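Local atomic coordinates of glucose-6-phosphate isomerase (PDB entry 1ZZG), a protein that probably catalyses the reversible isomerization of glucose 6-phosphate to fructose 6-phosphate, a step shared by glycolysis and gluconeogenesis. Residues 251-264 and 369-382. Residues are numbered along the deposited sequence; the frame is centred on the assembly and turned at random.
Sequences SERLSHLPSWFVQL and VSPYAVGWLMQHLM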
ATOM      1  N   SER A 251       7.603 -10.708  -0.558  1.00 23.56           N
ATOM      2  CA  SER A 251       7.811 -10.840   0.876  1.00 24.90           C
ATOM      3  C   SER A 251       6.735 -10.046   1.597  1.00 24.78           C
ATOM      4  O   SER A 251       6.286  -9.012   1.104  1.00 27.04           O
ATOM      5  CB  SER A 251       9.188 -10.296   1.268  1.00 24.16           C
ATOM      6  OG  SER A 251       9.355 -10.292   2.678  1.00 24.00           O
ATOM      7  N   GLU A 252       6.305 -10.540   2.753  1.00 24.74           N
ATOM      8  CA  GLU A 252       5.306  -9.827   3.537  1.00 24.21           C
ATOM      9  C   GLU A 252       6.057  -8.970   4.561  1.00 24.90           C
ATOM     10  O   GLU A 252       5.619  -7.872   4.909  1.00 23.10           O
ATOM     11  CB  GLU A 252       4.363 -10.814   4.238  1.00 25.58           C
ATOM     12  CG  GLU A 252       3.301 -10.167   5.130  1.00 26.80           C
ATOM     13  CD  GLU A 252       2.284  -9.307   4.372  1.00 25.99           C
ATOM     14  OE1 GLU A 252       2.222  -9.363   3.122  1.00 26.25           O
ATOM     15  OE2 GLU A 252       1.527  -8.571   5.046  1.00 29.19           O
ATOM     16  N   ARG A 253       7.193  -9.469   5.038  1.00 23.01           N
ATOM     17  CA  ARG A 253       8.000  -8.715   5.999  1.00 23.33           C
ATOM     18  C   ARG A 253       8.409  -7.376   5.375  1.00 22.88           C
ATOM     19  O   ARG A 253       8.528  -6.363   6.071  1.00 23.11           O
ATOM     20  CB  ARG A 253       9.251  -9.512   6.384  1.00 23.89           C
ATOM     21  CG  ARG A 253       8.960 -10.805   7.141  1.00 25.13           C
ATOM     22  CD  ARG A 253      10.243 -11.587   7.335  1.00 27.60           C
ATOM     23  NE  ARG A 253      11.223 -10.800   8.072  1.00 26.26           N
ATOM     24  CZ  ARG A 253      12.531 -11.023   8.052  1.00 27.66           C
ATOM     25  NH1 ARG A 253      13.019 -12.016   7.320  1.00 28.87           N
ATOM     26  NH2 ARG A 253      13.349 -10.258   8.769  1.00 26.32           N
ATOM     27  N   LEU A 254       8.612  -7.384   4.061  1.00 20.89           N
ATOM     28  CA  LEU A 254       8.990  -6.180   3.320  1.00 22.46           C
ATOM     29  C   LEU A 254       7.781  -5.524   2.646  1.00 22.19           C
ATOM     30  O   LEU A 254       7.932  -4.825   1.649  1.00 24.97           O
ATOM     31  CB  LEU A 254      10.019  -6.519   2.242  1.00 23.36           C
ATOM     32  CG  LEU A 254      11.448  -6.878   2.649  1.00 25.31           C
ATOM     33  CD1 LEU A 254      12.253  -7.187   1.393  1.00 26.67           C
ATOM     34  CD2 LEU A 254      12.084  -5.719   3.413  1.00 25.17           C
ATOM     35  N   SER A 255       6.589  -5.745   3.189  1.00 22.80           N
ATOM     36  CA  SER A 255       5.370  -5.183   2.602  1.00 23.32           C
ATOM     37  C   SER A 255       5.354  -3.655   2.499  1.00 22.99           C
ATOM     38  O   SER A 255       4.580  -3.092   1.730  1.00 22.39           O
ATOM     39  CB  SER A 255       4.146  -5.638   3.404  1.00 22.62           C
ATOM     40  OG  SER A 255       4.120  -5.034   4.680  1.00 28.29           O
ATOM     41  N   HIS A 256       6.195  -2.978   3.273  1.00 21.63           N
ATOM     42  CA  HIS A 256       6.214  -1.520   3.238  1.00 22.24           C
ATOM     43  C   HIS A 256       7.369  -0.941   2.422  1.00 23.02           C
ATOM     44  O   HIS A 256       7.490   0.282   2.295  1.00 22.42           O
ATOM     45  CB  HIS A 256       6.237  -0.973   4.666  1.00 22.37           C
ATOM     46  CG  HIS A 256       4.972  -1.241   5.422  1.00 24.78           C
ATOM     47  ND1 HIS A 256       3.872  -0.416   5.345  1.00 26.89           N
ATOM     48  CD2 HIS A 256       4.602  -2.286   6.200  1.00 26.37           C
ATOM     49  CE1 HIS A 256       2.878  -0.940   6.039  1.00 28.16           C
ATOM     50  NE2 HIS A 256       3.295  -2.077   6.568  1.00 28.79           N
ATOM     51  N   LEU A 257       8.207  -1.813   1.863  1.00 21.23           N
ATOM     52  CA  LEU A 257       9.334  -1.354   1.064  1.00 21.75           C
ATOM     53  C   LEU A 257       8.875  -0.703  -0.243  1.00 20.79           C
ATOM     54  O   LEU A 257       9.406   0.337  -0.638  1.00 23.19           O
ATOM     55  CB  LEU A 257      10.299  -2.508   0.750  1.00 20.70           C
ATOM     56  CG  LEU A 257      11.597  -2.084   0.046  1.00 22.96           C
ATOM     57  CD1 LEU A 257      12.380  -1.138   0.942  1.00 24.43           C
ATOM     58  CD2 LEU A 257      12.451  -3.303  -0.268  1.00 22.74           C
ATOM     59  N   PRO A 258       7.883  -1.301  -0.936  1.00 21.12           N
ATOM     60  CA  PRO A 258       7.440  -0.680  -2.191  1.00 21.45           C
ATOM     61  C   PRO A 258       7.042   0.790  -2.041  1.00 21.83           C
ATOM     62  O   PRO A 258       7.387   1.614  -2.886  1.00 22.29           O
ATOM     63  CB  PRO A 258       6.275  -1.568  -2.622  1.00 19.67           C
ATOM     64  CG  PRO A 258       6.710  -2.924  -2.128  1.00 20.82           C
ATOM     65  CD  PRO A 258       7.195  -2.588  -0.724  1.00 20.72           C
ATOM     66  N   SER A 259       6.328   1.121  -0.968  1.00 21.79           N
ATOM     67  CA  SER A 259       5.912   2.505  -0.748  1.00 21.96           C
ATOM     68  C   SER A 259       7.121   3.414  -0.609  1.00 20.86           C
ATOM     69  O   SER A 259       7.121   4.543  -1.104  1.00 20.43           O
ATOM     70  CB  SER A 259       5.042   2.624   0.502  1.00 24.56           C
ATOM     71  OG  SER A 259       3.764   2.064   0.287  1.00 29.01           O
ATOM     72  N   TRP A 260       8.147   2.924   0.077  1.00 20.15           N
ATOM     73  CA  TRP A 260       9.375   3.694   0.263  1.00 20.43           C
ATOM     74  C   TRP A 260      10.023   3.963  -1.097  1.00 19.73           C
ATOM     75  O   TRP A 260      10.485   5.077  -1.370  1.00 19.39           O
ATOM     76  CB  TRP A 260      10.354   2.921   1.151  1.00 20.68           C
ATOM     77  CG  TRP A 260      11.718   3.541   1.227  1.00 20.49           C
ATOM     78  CD1 TRP A 260      12.108   4.593   2.012  1.00 21.77           C
ATOM     79  CD2 TRP A 260      12.864   3.168   0.455  1.00 21.47           C
ATOM     80  NE1 TRP A 260      13.430   4.899   1.773  1.00 21.83           N
ATOM     81  CE2 TRP A 260      13.918   4.040   0.822  1.00 22.98           C
ATOM     82  CE3 TRP A 260      13.104   2.179  -0.512  1.00 20.94           C
ATOM     83  CZ2 TRP A 260      15.194   3.954   0.252  1.00 22.62           C
ATOM     84  CZ3 TRP A 260      14.379   2.092  -1.080  1.00 21.83           C
ATOM     85  CH2 TRP A 260      15.407   2.977  -0.694  1.00 20.76           C
ATOM     86  N   PHE A 261      10.057   2.943  -1.952  1.00 18.29           N
ATOM     87  CA  PHE A 261      10.661   3.104  -3.273  1.00 19.60           C
ATOM     88  C   PHE A 261       9.868   4.067  -4.146  1.00 19.87           C
ATOM     89  O   PHE A 261      10.442   4.853  -4.912  1.00 20.37           O
ATOM     90  CB  PHE A 261      10.773   1.765  -4.002  1.00 20.40           C
ATOM     91  CG  PHE A 261      11.294   1.905  -5.407  1.00 22.12           C
ATOM     92  CD1 PHE A 261      12.623   2.263  -5.638  1.00 21.50           C
ATOM     93  CD2 PHE A 261      10.439   1.770  -6.496  1.00 21.40           C
ATOM     94  CE1 PHE A 261      13.089   2.492  -6.934  1.00 24.03           C
ATOM     95  CE2 PHE A 261      10.891   1.997  -7.794  1.00 24.80           C
ATOM     96  CZ  PHE A 261      12.221   2.361  -8.013  1.00 23.65           C
ATOM     97  N   VAL A 262       8.544   4.000  -4.044  1.00 20.92           N
ATOM     98  CA  VAL A 262       7.693   4.886  -4.826  1.00 21.95           C
ATOM     99  C   VAL A 262       8.019   6.356  -4.531  1.00 21.91           C
ATOM    100  O   VAL A 262       8.120   7.160  -5.458  1.00 21.05           O
ATOM    101  CB  VAL A 262       6.196   4.585  -4.569  1.00 20.75           C
ATOM    102  CG1 VAL A 262       5.325   5.631  -5.246  1.00 22.40           C
ATOM    103  CG2 VAL A 262       5.852   3.209  -5.128  1.00 19.51           C
ATOM    104  N   GLN A 263       8.189   6.715  -3.258  1.00 22.86           N
ATOM    105  CA  GLN A 263       8.545   8.097  -2.944  1.00 22.75           C
ATOM    106  C   GLN A 263       9.944   8.394  -3.470  1.00 22.43           C
ATOM    107  O   GLN A 263      10.190   9.451  -4.048  1.00 22.74           O
ATOM    108  CB  GLN A 263       8.547   8.386  -1.436  1.00 25.00           C
ATOM    109  CG  GLN A 263       9.265   9.709  -1.142  1.00 25.99           C
ATOM    110  CD  GLN A 263       9.236  10.138   0.310  1.00 31.52           C
ATOM    111  OE1 GLN A 263       9.297   9.314   1.214  1.00 34.62           O
ATOM    112  NE2 GLN A 263       9.173  11.447   0.538  1.00 31.61           N
ATOM    113  N   LEU A 264      10.870   7.469  -3.239  1.00 22.78           N
ATOM    114  CA  LEU A 264      12.241   7.659  -3.698  1.00 21.83           C
ATOM    115  C   LEU A 264      12.279   7.918  -5.203  1.00 22.32           C
ATOM    116  O   LEU A 264      12.888   8.881  -5.668  1.00 21.89           O
ATOM    117  CB  LEU A 264      13.087   6.422  -3.389  1.00 22.57           C
ATOM    118  CG  LEU A 264      14.509   6.480  -3.967  1.00 23.57           C
ATOM    119  CD1 LEU A 264      15.294   7.594  -3.276  1.00 22.44           C
ATOM    120  CD2 LEU A 264      15.208   5.143  -3.795  1.00 21.49           C
ATOM    121  N   VAL A 369      15.734 -12.145   3.529  1.00 25.04           N
ATOM    122  CA  VAL A 369      15.286 -10.849   4.024  1.00 25.18           C
ATOM    123  C   VAL A 369      15.964 -10.605   5.367  1.00 26.16           C
ATOM    124  O   VAL A 369      15.507 -11.086   6.406  1.00 25.57           O
ATOM    125  CB  VAL A 369      13.752 -10.791   4.203  1.00 25.18           C
ATOM    126  CG1 VAL A 369      13.344  -9.411   4.727  1.00 22.73           C
ATOM    127  CG2 VAL A 369      13.064 -11.071   2.869  1.00 26.64           C
ATOM    128  N   SER A 370      17.069  -9.864   5.324  1.00 26.59           N
ATOM    129  CA  SER A 370      17.846  -9.538   6.515  1.00 26.49           C
ATOM    130  C   SER A 370      18.291  -8.078   6.472  1.00 25.55           C
ATOM    131  O   SER A 370      18.297  -7.454   5.409  1.00 24.22           O
ATOM    132  CB  SER A 370      19.085 -10.433   6.587  1.00 27.47           C
ATOM    133  OG  SER A 370      19.904 -10.267   5.438  1.00 26.20           O
ATOM    134  N   PRO A 371      18.660  -7.511   7.635  1.00 24.21           N
ATOM    135  CA  PRO A 371      19.104  -6.116   7.665  1.00 24.57           C
ATOM    136  C   PRO A 371      20.220  -5.887   6.636  1.00 24.21           C
ATOM    137  O   PRO A 371      20.210  -4.905   5.892  1.00 24.72           O
ATOM    138  CB  PRO A 371      19.596  -5.948   9.103  1.00 25.17           C
ATOM    139  CG  PRO A 371      18.687  -6.879   9.875  1.00 24.66           C
ATOM    140  CD  PRO A 371      18.668  -8.100   8.985  1.00 24.20           C
ATOM    141  N   TYR A 372      21.169  -6.817   6.594  1.00 23.82           N
ATOM    142  CA  TYR A 372      22.305  -6.745   5.671  1.00 24.14           C
ATOM    143  C   TYR A 372      21.834  -6.672   4.217  1.00 24.03           C
ATOM    144  O   TYR A 372      22.182  -5.739   3.484  1.00 22.66           O
ATOM    145  CB  TYR A 372      23.206  -7.966   5.875  1.00 23.67           C
ATOM    146  CG  TYR A 372      24.451  -8.013   5.005  1.00 27.66           C
ATOM    147  CD1 TYR A 372      25.585  -7.265   5.324  1.00 28.95           C
ATOM    148  CD2 TYR A 372      24.499  -8.828   3.873  1.00 27.56           C
ATOM    149  CE1 TYR A 372      26.740  -7.334   4.539  1.00 28.63           C
ATOM    150  CE2 TYR A 372      25.646  -8.902   3.080  1.00 29.99           C
ATOM    151  CZ  TYR A 372      26.759  -8.155   3.420  1.00 30.37           C
ATOM    152  OH  TYR A 372      27.892  -8.240   2.638  1.00 34.42           O
ATOM    153  N   ALA A 373      21.023  -7.645   3.808  1.00 23.90           N
ATOM    154  CA  ALA A 373      20.513  -7.693   2.440  1.00 23.89           C
ATOM    155  C   ALA A 373      19.586  -6.523   2.082  1.00 23.66           C
ATOM    156  O   ALA A 373      19.644  -5.997   0.972  1.00 25.90           O
ATOM    157  CB  ALA A 373      19.782  -9.026   2.202  1.00 24.44           C
ATOM    158  N   VAL A 374      18.730  -6.125   3.014  1.00 24.02           N
ATOM    159  CA  VAL A 374      17.799  -5.032   2.756  1.00 22.66           C
ATOM    160  C   VAL A 374      18.521  -3.681   2.774  1.00 21.61           C
ATOM    161  O   VAL A 374      18.197  -2.794   1.985  1.00 21.03           O
ATOM    162  CB  VAL A 374      16.628  -5.056   3.771  1.00 21.49           C
ATOM    163  CG1 VAL A 374      15.729  -3.836   3.577  1.00 21.62           C
ATOM    164  CG2 VAL A 374      15.816  -6.353   3.577  1.00 22.57           C
ATOM    165  N   GLY A 375      19.503  -3.534   3.664  1.00 19.55           N
ATOM    166  CA  GLY A 375      20.270  -2.300   3.713  1.00 18.44           C
ATOM    167  C   GLY A 375      20.994  -2.142   2.387  1.00 19.52           C
ATOM    168  O   GLY A 375      21.143  -1.040   1.851  1.00 17.36           O
ATOM    169  N   TRP A 376      21.451  -3.270   1.857  1.00 19.53           N
ATOM    170  CA  TRP A 376      22.138  -3.298   0.579  1.00 20.58           C
ATOM    171  C   TRP A 376      21.140  -2.862  -0.504  1.00 20.76           C
ATOM    172  O   TRP A 376      21.419  -1.956  -1.287  1.00 20.55           O
ATOM    173  CB  TRP A 376      22.643  -4.720   0.295  1.00 21.77           C
ATOM    174  CG  TRP A 376      23.559  -4.832  -0.903  1.00 23.49           C
ATOM    175  CD1 TRP A 376      23.453  -4.160  -2.091  1.00 24.34           C
ATOM    176  CD2 TRP A 376      24.688  -5.709  -1.038  1.00 25.54           C
ATOM    177  NE1 TRP A 376      24.448  -4.563  -2.957  1.00 24.08           N
ATOM    178  CE2 TRP A 376      25.219  -5.511  -2.335  1.00 24.96           C
ATOM    179  CE3 TRP A 376      25.306  -6.639  -0.187  1.00 26.23           C
ATOM    180  CZ2 TRP A 376      26.336  -6.215  -2.804  1.00 26.28           C
ATOM    181  CZ3 TRP A 376      26.422  -7.340  -0.657  1.00 27.97           C
ATOM    182  CH2 TRP A 376      26.922  -7.119  -1.954  1.00 28.04           C
ATOM    183  N   LEU A 377      19.967  -3.493  -0.531  1.00 20.76           N
ATOM    184  CA  LEU A 377      18.949  -3.159  -1.529  1.00 19.61           C
ATOM    185  C   LEU A 377      18.530  -1.687  -1.503  1.00 19.30           C
ATOM    186  O   LEU A 377      18.493  -1.021  -2.536  1.00 19.28           O
ATOM    187  CB  LEU A 377      17.712  -4.048  -1.351  1.00 21.31           C
ATOM    188  CG  LEU A 377      16.525  -3.750  -2.278  1.00 20.47           C
ATOM    189  CD1 LEU A 377      16.973  -3.800  -3.737  1.00 22.34           C
ATOM    190  CD2 LEU A 377      15.411  -4.757  -2.025  1.00 22.27           C
ATOM    191  N   MET A 378      18.212  -1.176  -0.322  1.00 18.62           N
ATOM    192  CA  MET A 378      17.805   0.219  -0.198  1.00 19.90           C
ATOM    193  C   MET A 378      18.884   1.199  -0.661  1.00 19.08           C
ATOM    194  O   MET A 378      18.596   2.146  -1.395  1.00 18.58           O
ATOM    195  CB  MET A 378      17.403   0.516   1.250  1.00 20.68           C
ATOM    196  CG  MET A 378      16.119  -0.191   1.671  1.00 19.77           C
ATOM    197  SD  MET A 378      15.647   0.110   3.398  1.00 23.06           S
ATOM    198  CE  MET A 378      14.984   1.779   3.267  1.00 18.07           C
ATOM    199  N   GLN A 379      20.123   0.978  -0.236  1.00 17.62           N
ATOM    200  CA  GLN A 379      21.218   1.863  -0.635  1.00 19.22           C
ATOM    201  C   GLN A 379      21.453   1.742  -2.147  1.00 19.97           C
ATOM    202  O   GLN A 379      21.790   2.722  -2.817  1.00 20.37           O
ATOM    203  CB  GLN A 379      22.503   1.504   0.122  1.00 19.07           C
ATOM    204  CG  GLN A 379      23.651   2.495  -0.110  1.00 19.91           C
ATOM    205  CD  GLN A 379      23.495   3.779   0.687  1.00 20.29           C
ATOM    206  OE1 GLN A 379      22.445   4.036   1.271  1.00 21.19           O
ATOM    207  NE2 GLN A 379      24.544   4.596   0.711  1.00 20.30           N
ATOM    208  N   HIS A 380      21.275   0.533  -2.671  1.00 19.33           N
ATOM    209  CA  HIS A 380      21.434   0.264  -4.101  1.00 20.90           C
ATOM    210  C   HIS A 380      20.437   1.099  -4.896  1.00 21.57           C
ATOM    211  O   HIS A 380      20.783   1.689  -5.921  1.00 23.30           O
ATOM    212  CB  HIS A 380      21.189  -1.228  -4.382  1.00 22.36           C
ATOM    213  CG  HIS A 380      21.022  -1.559  -5.835  1.00 24.64           C
ATOM    214  ND1 HIS A 380      21.962  -2.271  -6.551  1.00 25.03           N
ATOM    215  CD2 HIS A 380      20.016  -1.285  -6.703  1.00 24.53           C
ATOM    216  CE1 HIS A 380      21.542  -2.417  -7.796  1.00 25.43           C
ATOM    217  NE2 HIS A 380      20.366  -1.829  -7.914  1.00 25.92           N
ATOM    218  N   LEU A 381      19.192   1.134  -4.426  1.00 20.29           N
ATOM    219  CA  LEU A 381      18.145   1.884  -5.106  1.00 17.47           C
ATOM    220  C   LEU A 381      18.373   3.385  -5.032  1.00 18.51           C
ATOM    221  O   LEU A 381      18.044   4.115  -5.970  1.00 19.18           O
ATOM    222  CB  LEU A 381      16.775   1.513  -4.533  1.00 17.36           C
ATOM    223  CG  LEU A 381      16.400   0.063  -4.871  1.00 18.26           C
ATOM    224  CD1 LEU A 381      15.183  -0.371  -4.074  1.00 17.54           C
ATOM    225  CD2 LEU A 381      16.140  -0.060  -6.370  1.00 17.75           C
ATOM    226  N   MET A 382      18.940   3.854  -3.924  1.00 18.44           N
ATOM    227  CA  MET A 382      19.213   5.275  -3.808  1.00 20.28           C
ATOM    228  C   MET A 382      20.282   5.653  -4.837  1.00 20.13           C
ATOM    229  O   MET A 382      20.188   6.708  -5.460  1.00 20.57           O
ATOM    230  CB  MET A 382      19.645   5.630  -2.380  1.00 18.87           C
ATOM    231  CG  MET A 382      18.468   5.615  -1.406  1.00 21.14           C
ATOM    232  SD  MET A 382      18.827   6.182   0.286  1.00 24.07           S
ATOM    233  CE  MET A 382      19.216   4.623   1.091  1.00 20.97           C
TER
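Helices 257-269 and 371-391 of the SIS-type phosphoglucose isomerase fold lie nearly parallel; the axes of their segments 257-264 and 371-382 come to 11.1 Å at closest approach and cross at -18°. Trp-260 carries the largest share of the contact from helix 257-269. Met-378 covers one face of its indole: CE sits 3.7 Å from the centroid of the six-membered ring, a CH-pi contact, with SD farther out above the same ring in a Met-aromatic arrangement. The bend of the methionine chain at chi3 (76°) brings this methyl over the ring. Leu-381 CD1 meets the indole edge in plane, 4.0 Å from Trp-260 CZ3, and also touches Phe-261 CD1. Replacing Trp-260 by alanine is likely to open a gap between the helices and leave the Met-378 methyl without the ring it rests on.

Leu-264 CD2 reaches the backbone of helix 371-391, 3.7 Å from Leu-381 O. Toward the N-terminal ends of the two segments, Leu-257 CD2 packs on Leu-377 CD2, and Leu-254 meets Val-369 and Val-374. Val-369 CG1 lies over one face of the Arg-253 guanidinium, whose NH1 gives a weak, bent hydrogen bond to Val-369 O (2.8 Å, 129°); NH2 hydrogen-bonds to Ala-87 O. Ser-370 is the N-cap of helix 371-391, its OG accepting from Ala-373 N.

Ser-251 OG hydrogen-bonds to Glu-102 OE2 of the second subunit. Phe-261 stacks on Phe-247 of strand 244-249, and helix 206-221 packs against Trp-376.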